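Local coordinates for periplasmic binding protein (Veillonella parvula, PDB 4MO9), which probably binds an iron chelate or a related metal-containing solute outside the inner membrane and delivers it to an ABC importer, at residues D148-E152 against P318-D323; A325-Y329 against V342-L348. One frame throughout, in Å; residues are numbered along the deposited sequence.

How the contacts relate
Contacts 1 and 2 illustrate how one run of chain can serve two kinds of joint. Segment 318-323 of contact 1 ends the loop that leads into helix 324-334, which carries the first segment of contact 2. Both contacts are largely buried, but contact 1 lies about 6 Å from the centre of the chain and contact 2 about 13 Å, measured centre to centre. Contact 1 brings together loops distant in sequence, through water, carboxylates and a ring face; contact 2 pairs two neighbouring helices, mostly through aliphatic carbon with one polar bond. Their centres are about 14 Å apart, linked by side chains: E152 packs on F327, and F322 on L348.

Contact 1 of 2, residues D148-E152 against P318-D323; sequences DYHAE and PREVFD
R319 holds CG between its backbone N and carbonyl carbon (chi1 49°) and bends at chi2, which lays its aliphatic chain alongside H150. One face of the imidazole receives R319 CB in a CH-pi contact, 3.9 Å from the H150 ring centroid. Farther out, R319 CD lies 3.6 Å from H150 NE2, the guanidinium plane 81° from that of the ring. A water in the imidazole plane joins the two ends, 2.7 Å from H150 NE2 and accepting from R319 NE. R319 N donates to E152 OE2 over 2.8 Å, on the syn side but 34° out of the carboxylate plane. E152 OE1 lies 2.5 Å from D323 OD2, a spacing at which one acid probably carries a proton; D323 OD1 is hydrogen-bonded to the Y181 hydroxyl, and E152 OE1 weakly to H157. The Y149 ring has V321 N over the centre of one face, while its hydroxyl is hydrogen-bonded to that of T54. Loops following strands 143-147 and 310-313, from different sheets, thus meet at the junction of the two lobes of a TroA-like binding protein. Pocket residues W45, touched by H150, and A48 and R78, touched by R319, place it near bound trimethylamine oxide.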
loop_
_atom_site.group_PDB
_atom_site.type_symbol
_atom_site.label_atom_id
_atom_site.label_comp_id
_atom_site.label_asym_id
_atom_site.label_seq_id
_atom_site.Cartn_x
_atom_site.Cartn_y
_atom_site.Cartn_z
ATOM N N ASP A 148 11.216 -2.971 3.248
ATOM C CA ASP A 148 11.036 -1.963 2.209
ATOM C C ASP A 148 10.047 -2.422 1.150
ATOM O O ASP A 148 10.429 -2.999 0.120
ATOM C CB ASP A 148 12.379 -1.571 1.562
ATOM C CG ASP A 148 12.258 -0.357 0.635
ATOM O OD1 ASP A 148 11.193 0.310 0.612
ATOM O OD2 ASP A 148 13.238 -0.045 -0.077
ATOM N N TYR A 149 8.775 -2.149 1.400
ATOM C CA TYR A 149 7.750 -2.365 0.396
ATOM C C TYR A 149 7.615 -1.149 -0.521
ATOM O O TYR A 149 6.997 -1.244 -1.593
ATOM C CB TYR A 149 6.416 -2.661 1.086
ATOM C CG TYR A 149 6.371 -3.984 1.825
ATOM C CD1 TYR A 149 6.761 -5.165 1.206
ATOM C CD2 TYR A 149 5.946 -4.045 3.149
ATOM C CE1 TYR A 149 6.712 -6.383 1.880
ATOM C CE2 TYR A 149 5.909 -5.251 3.844
ATOM C CZ TYR A 149 6.285 -6.418 3.197
ATOM O OH TYR A 149 6.232 -7.612 3.875
ATOM N N HIS A 150 8.193 -0.010 -0.125
ATOM C CA HIS A 150 7.998 1.231 -0.887
ATOM C C HIS A 150 8.802 1.224 -2.177
ATOM O O HIS A 150 8.453 1.921 -3.136
ATOM C CB HIS A 150 8.362 2.472 -0.058
ATOM C CG HIS A 150 7.432 2.729 1.086
ATOM N ND1 HIS A 150 7.473 2.010 2.264
ATOM C CD2 HIS A 150 6.431 3.632 1.231
ATOM C CE1 HIS A 150 6.532 2.455 3.082
ATOM N NE2 HIS A 150 5.889 3.445 2.480
ATOM N N ALA A 151 9.875 0.436 -2.214
ATOM C CA ALA A 151 10.707 0.377 -3.424
ATOM C C ALA A 151 9.916 -0.186 -4.604
ATOM O O ALA A 151 10.196 0.130 -5.764
ATOM C CB ALA A 151 11.943 -0.487 -3.175
ATOM N N GLU A 152 8.947 -1.043 -4.295
ATOM C CA GLU A 152 8.213 -1.795 -5.312
ATOM C C GLU A 152 9.176 -2.576 -6.220
ATOM O O GLU A 152 9.029 -2.576 -7.451
ATOM C CB GLU A 152 7.310 -0.870 -6.138
ATOM C CG GLU A 152 6.362 0.015 -5.308
ATOM C CD GLU A 152 5.189 -0.754 -4.696
ATOM O OE1 GLU A 152 5.270 -2.007 -4.574
ATOM O OE2 GLU A 152 4.178 -0.104 -4.324
ATOM N N PRO A 318 -0.910 0.071 -2.581
ATOM C CA PRO A 318 0.527 -0.023 -2.880
ATOM C C PRO A 318 1.447 -0.064 -1.653
ATOM O O PRO A 318 0.990 0.087 -0.516
ATOM C CB PRO A 318 0.805 1.267 -3.649
ATOM C CG PRO A 318 -0.505 1.560 -4.349
ATOM C CD PRO A 318 -1.525 1.219 -3.278
ATOM N N ARG A 319 2.743 -0.222 -1.914
ATOM C CA ARG A 319 3.771 -0.350 -0.871
ATOM C C ARG A 319 3.341 -1.272 0.275
ATOM O O ARG A 319 3.571 -0.975 1.458
ATOM C CB ARG A 319 4.311 1.024 -0.385
ATOM C CG ARG A 319 3.282 2.116 -0.011
ATOM C CD ARG A 319 2.737 1.979 1.423
ATOM N NE ARG A 319 1.819 3.071 1.790
ATOM C CZ ARG A 319 0.491 2.976 1.762
ATOM N NH1 ARG A 319 -0.089 1.838 1.382
ATOM N NH2 ARG A 319 -0.267 4.014 2.115
ATOM N N GLU A 320 2.750 -2.412 -0.088
ATOM C CA GLU A 320 2.295 -3.379 0.911
ATOM C C GLU A 320 2.458 -4.816 0.452
ATOM O O GLU A 320 2.630 -5.093 -0.747
ATOM C CB GLU A 320 0.821 -3.146 1.296
ATOM C CG GLU A 320 0.606 -2.288 2.557
ATOM C CD GLU A 320 1.193 -2.914 3.828
ATOM O OE1 GLU A 320 1.622 -4.103 3.796
ATOM O OE2 GLU A 320 1.211 -2.216 4.876
ATOM N N VAL A 321 2.363 -5.720 1.421
ATOM C CA VAL A 321 2.549 -7.142 1.171
ATOM C C VAL A 321 1.538 -7.677 0.157
ATOM O O VAL A 321 1.842 -8.628 -0.575
ATOM C CB VAL A 321 2.498 -7.953 2.495
ATOM C CG1 VAL A 321 1.098 -7.845 3.138
ATOM C CG2 VAL A 321 2.890 -9.415 2.262
ATOM N N PHE A 322 0.350 -7.065 0.090
ATOM C CA PHE A 322 -0.674 -7.530 -0.838
ATOM C C PHE A 322 -0.744 -6.727 -2.155
ATOM O O PHE A 322 -1.726 -6.849 -2.902
ATOM C CB PHE A 322 -2.067 -7.577 -0.159
ATOM C CG PHE A 322 -2.440 -6.310 0.592
ATOM C CD1 PHE A 322 -2.158 -5.049 0.064
ATOM C CD2 PHE A 322 -3.094 -6.384 1.824
ATOM C CE1 PHE A 322 -2.501 -3.886 0.755
ATOM C CE2 PHE A 322 -3.444 -5.225 2.522
ATOM C CZ PHE A 322 -3.143 -3.973 1.986
ATOM N N ASP A 323 0.279 -5.917 -2.447
ATOM C CA ASP A 323 0.190 -5.001 -3.598
ATOM C C ASP A 323 0.342 -5.660 -4.971
ATOM O O ASP A 323 0.265 -4.977 -5.995
ATOM C CB ASP A 323 1.074 -3.733 -3.448
ATOM C CG ASP A 323 2.563 -3.975 -3.700
ATOM O OD1 ASP A 323 2.986 -5.025 -4.256
ATOM O OD2 ASP A 323 3.351 -3.077 -3.316
HETATM O O HOH W 1 3.603 4.771 3.152
#

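Contact 2 of 2, residues A325-Y329 against V342-L348; sequences AVFEY and VDPEATL
E328, P344 and A325 bury the most surface here, and each meets the neighbouring helix in a different way. E328 reaches across with its chain extended beyond CG (chi2 -174°), its aliphatic part lying against V342: V342 CG1 is 3.5 Å from E328 CB and also touches the carboxylate carbon. That path delivers E328 OE1 to T347, whose OG1 donates a hydrogen bond to it. The modelled separation of E328 OE1 and T347 OG1, 2.4 Å, is very short and doubtful. R184 of helix 171-194 also packs on E328 and makes a weak hydrogen bond to the threonine hydroxyl. With E328 cut back to an alanine, the T347 hydroxyl is likely to lose this acceptor, and V342 CG1 the cover of CG and the carboxylate, though not of CB.

P344 packs against the backbone of helix 324-334. Its CG lies 3.6 Å from Y329 CA, and its CB is as close, 3.6 Å, to A325 O, the carbonyl that accepts the helical bond from Y329 N. A proline has no backbone N-H, so at the first position of helix 344-355, where one would lack a helical partner, it costs no bond. Just before it, D343 is the N-cap, its OD1 accepting from A346 N at 3.1 Å.

A325, with only a methyl group, permits close approach: its CB is 3.7 Å from P344 O and 4.2 Å from L348 CB, with T347 CG2 also nearby. The two helical segments run antiparallel at 176°, their axes 8.6 Å apart. The chemistry is therefore that of a mainly apolar helix pair fitted by small and rigid residues, in which a single buried carboxylate is met by a threonine hydroxyl and has a nearby arginine that would probably offset its charge.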
loop_
_atom_site.group_PDB
_atom_site.type_symbol
_atom_site.label_atom_id
_atom_site.label_comp_id
_atom_site.label_asym_id
_atom_site.label_seq_id
_atom_site.Cartn_x
_atom_site.Cartn_y
_atom_site.Cartn_z
ATOM N N ALA A 325 -1.832 -7.263 -6.264
ATOM C CA ALA A 325 -3.126 -6.950 -6.873
ATOM C C ALA A 325 -3.095 -5.626 -7.637
ATOM O O ALA A 325 -3.834 -5.448 -8.619
ATOM C CB ALA A 325 -4.221 -6.928 -5.820
ATOM N N VAL A 326 -2.270 -4.689 -7.181
ATOM C CA VAL A 326 -2.167 -3.395 -7.861
ATOM C C VAL A 326 -1.404 -3.558 -9.172
ATOM O O VAL A 326 -1.784 -2.983 -10.197
ATOM C CB VAL A 326 -1.453 -2.354 -6.994
ATOM C CG1 VAL A 326 -1.317 -1.044 -7.749
ATOM C CG2 VAL A 326 -2.225 -2.127 -5.701
ATOM N N PHE A 327 -0.326 -4.335 -9.135
ATOM C CA PHE A 327 0.434 -4.642 -10.353
ATOM C C PHE A 327 -0.503 -5.250 -11.395
ATOM O O PHE A 327 -0.485 -4.858 -12.564
ATOM C CB PHE A 327 1.586 -5.624 -10.052
ATOM C CG PHE A 327 2.837 -4.975 -9.508
ATOM C CD1 PHE A 327 2.976 -4.739 -8.145
ATOM C CD2 PHE A 327 3.895 -4.647 -10.352
ATOM C CE1 PHE A 327 4.139 -4.165 -7.628
ATOM C CE2 PHE A 327 5.080 -4.067 -9.842
ATOM C CZ PHE A 327 5.200 -3.833 -8.472
ATOM N N GLU A 328 -1.333 -6.197 -10.964
ATOM C CA GLU A 328 -2.289 -6.844 -11.863
ATOM C C GLU A 328 -3.353 -5.878 -12.381
ATOM O O GLU A 328 -3.683 -5.878 -13.572
ATOM C CB GLU A 328 -2.961 -8.019 -11.155
ATOM C CG GLU A 328 -2.031 -9.203 -10.865
ATOM C CD GLU A 328 -2.790 -10.381 -10.294
ATOM O OE1 GLU A 328 -3.804 -10.149 -9.590
ATOM O OE2 GLU A 328 -2.397 -11.540 -10.560
ATOM N N TYR A 329 -3.884 -5.045 -11.492
ATOM C CA TYR A 329 -4.931 -4.089 -11.891
ATOM C C TYR A 329 -4.429 -3.093 -12.924
ATOM O O TYR A 329 -5.130 -2.773 -13.884
ATOM C CB TYR A 329 -5.457 -3.326 -10.674
ATOM C CG TYR A 329 -6.637 -2.440 -11.005
ATOM C CD1 TYR A 329 -6.525 -1.054 -11.007
ATOM C CD2 TYR A 329 -7.867 -2.998 -11.327
ATOM C CE1 TYR A 329 -7.619 -0.245 -11.311
ATOM C CE2 TYR A 329 -8.967 -2.198 -11.635
ATOM C CZ TYR A 329 -8.835 -0.827 -11.627
ATOM O OH TYR A 329 -9.935 -0.042 -11.935
ATOM N N VAL A 342 -6.025 -12.833 -15.715
ATOM C CA VAL A 342 -5.706 -12.207 -14.435
ATOM C C VAL A 342 -6.935 -11.521 -13.831
ATOM O O VAL A 342 -7.664 -10.837 -14.539
ATOM C CB VAL A 342 -4.533 -11.212 -14.595
ATOM C CG1 VAL A 342 -4.482 -10.236 -13.446
ATOM C CG2 VAL A 342 -3.207 -11.975 -14.706
ATOM N N ASP A 343 -7.165 -11.715 -12.532
ATOM C CA ASP A 343 -8.305 -11.097 -11.845
ATOM C C ASP A 343 -7.838 -10.409 -10.560
ATOM O O ASP A 343 -7.718 -11.054 -9.509
ATOM C CB ASP A 343 -9.366 -12.155 -11.524
ATOM C CG ASP A 343 -10.664 -11.550 -10.991
ATOM O OD1 ASP A 343 -10.638 -10.450 -10.392
ATOM O OD2 ASP A 343 -11.722 -12.191 -11.165
ATOM N N PRO A 344 -7.584 -9.095 -10.640
ATOM C CA PRO A 344 -6.959 -8.353 -9.537
ATOM C C PRO A 344 -7.830 -8.344 -8.282
ATOM O O PRO A 344 -7.290 -8.422 -7.170
ATOM C CB PRO A 344 -6.780 -6.938 -10.110
ATOM C CG PRO A 344 -6.872 -7.113 -11.619
ATOM C CD PRO A 344 -7.830 -8.247 -11.821
ATOM N N GLU A 345 -9.151 -8.271 -8.441
ATOM C CA GLU A 345 -10.015 -8.327 -7.265
ATOM C C GLU A 345 -9.930 -9.699 -6.589
ATOM O O GLU A 345 -9.878 -9.798 -5.364
ATOM C CB GLU A 345 -11.477 -7.987 -7.599
ATOM C CG GLU A 345 -12.235 -7.550 -6.349
ATOM C CD GLU A 345 -13.736 -7.535 -6.505
ATOM O OE1 GLU A 345 -14.231 -7.515 -7.657
ATOM O OE2 GLU A 345 -14.420 -7.539 -5.456
ATOM N N ALA A 346 -9.913 -10.756 -7.391
ATOM C CA ALA A 346 -9.793 -12.107 -6.853
ATOM C C ALA A 346 -8.451 -12.292 -6.143
ATOM O O ALA A 346 -8.370 -12.997 -5.125
ATOM C CB ALA A 346 -9.968 -13.127 -7.959
ATOM N N THR A 347 -7.397 -11.661 -6.661
ATOM C CA THR A 347 -6.081 -11.722 -6.002
ATOM C C THR A 347 -6.110 -11.110 -4.601
ATOM O O THR A 347 -5.587 -11.700 -3.650
ATOM C CB THR A 347 -5.014 -11.001 -6.836
ATOM O OG1 THR A 347 -4.773 -11.753 -8.038
ATOM C CG2 THR A 347 -3.721 -10.856 -6.039
ATOM N N LEU A 348 -6.714 -9.928 -4.467
ATOM C CA LEU A 348 -6.812 -9.287 -3.157
ATOM C C LEU A 348 -7.656 -10.141 -2.211
ATOM O O LEU A 348 -7.230 -10.434 -1.083
ATOM C CB LEU A 348 -7.386 -7.864 -3.271
ATOM C CG LEU A 348 -7.398 -7.023 -1.986
ATOM C CD1 LEU A 348 -5.980 -6.834 -1.422
ATOM C CD2 LEU A 348 -8.068 -5.678 -2.207
#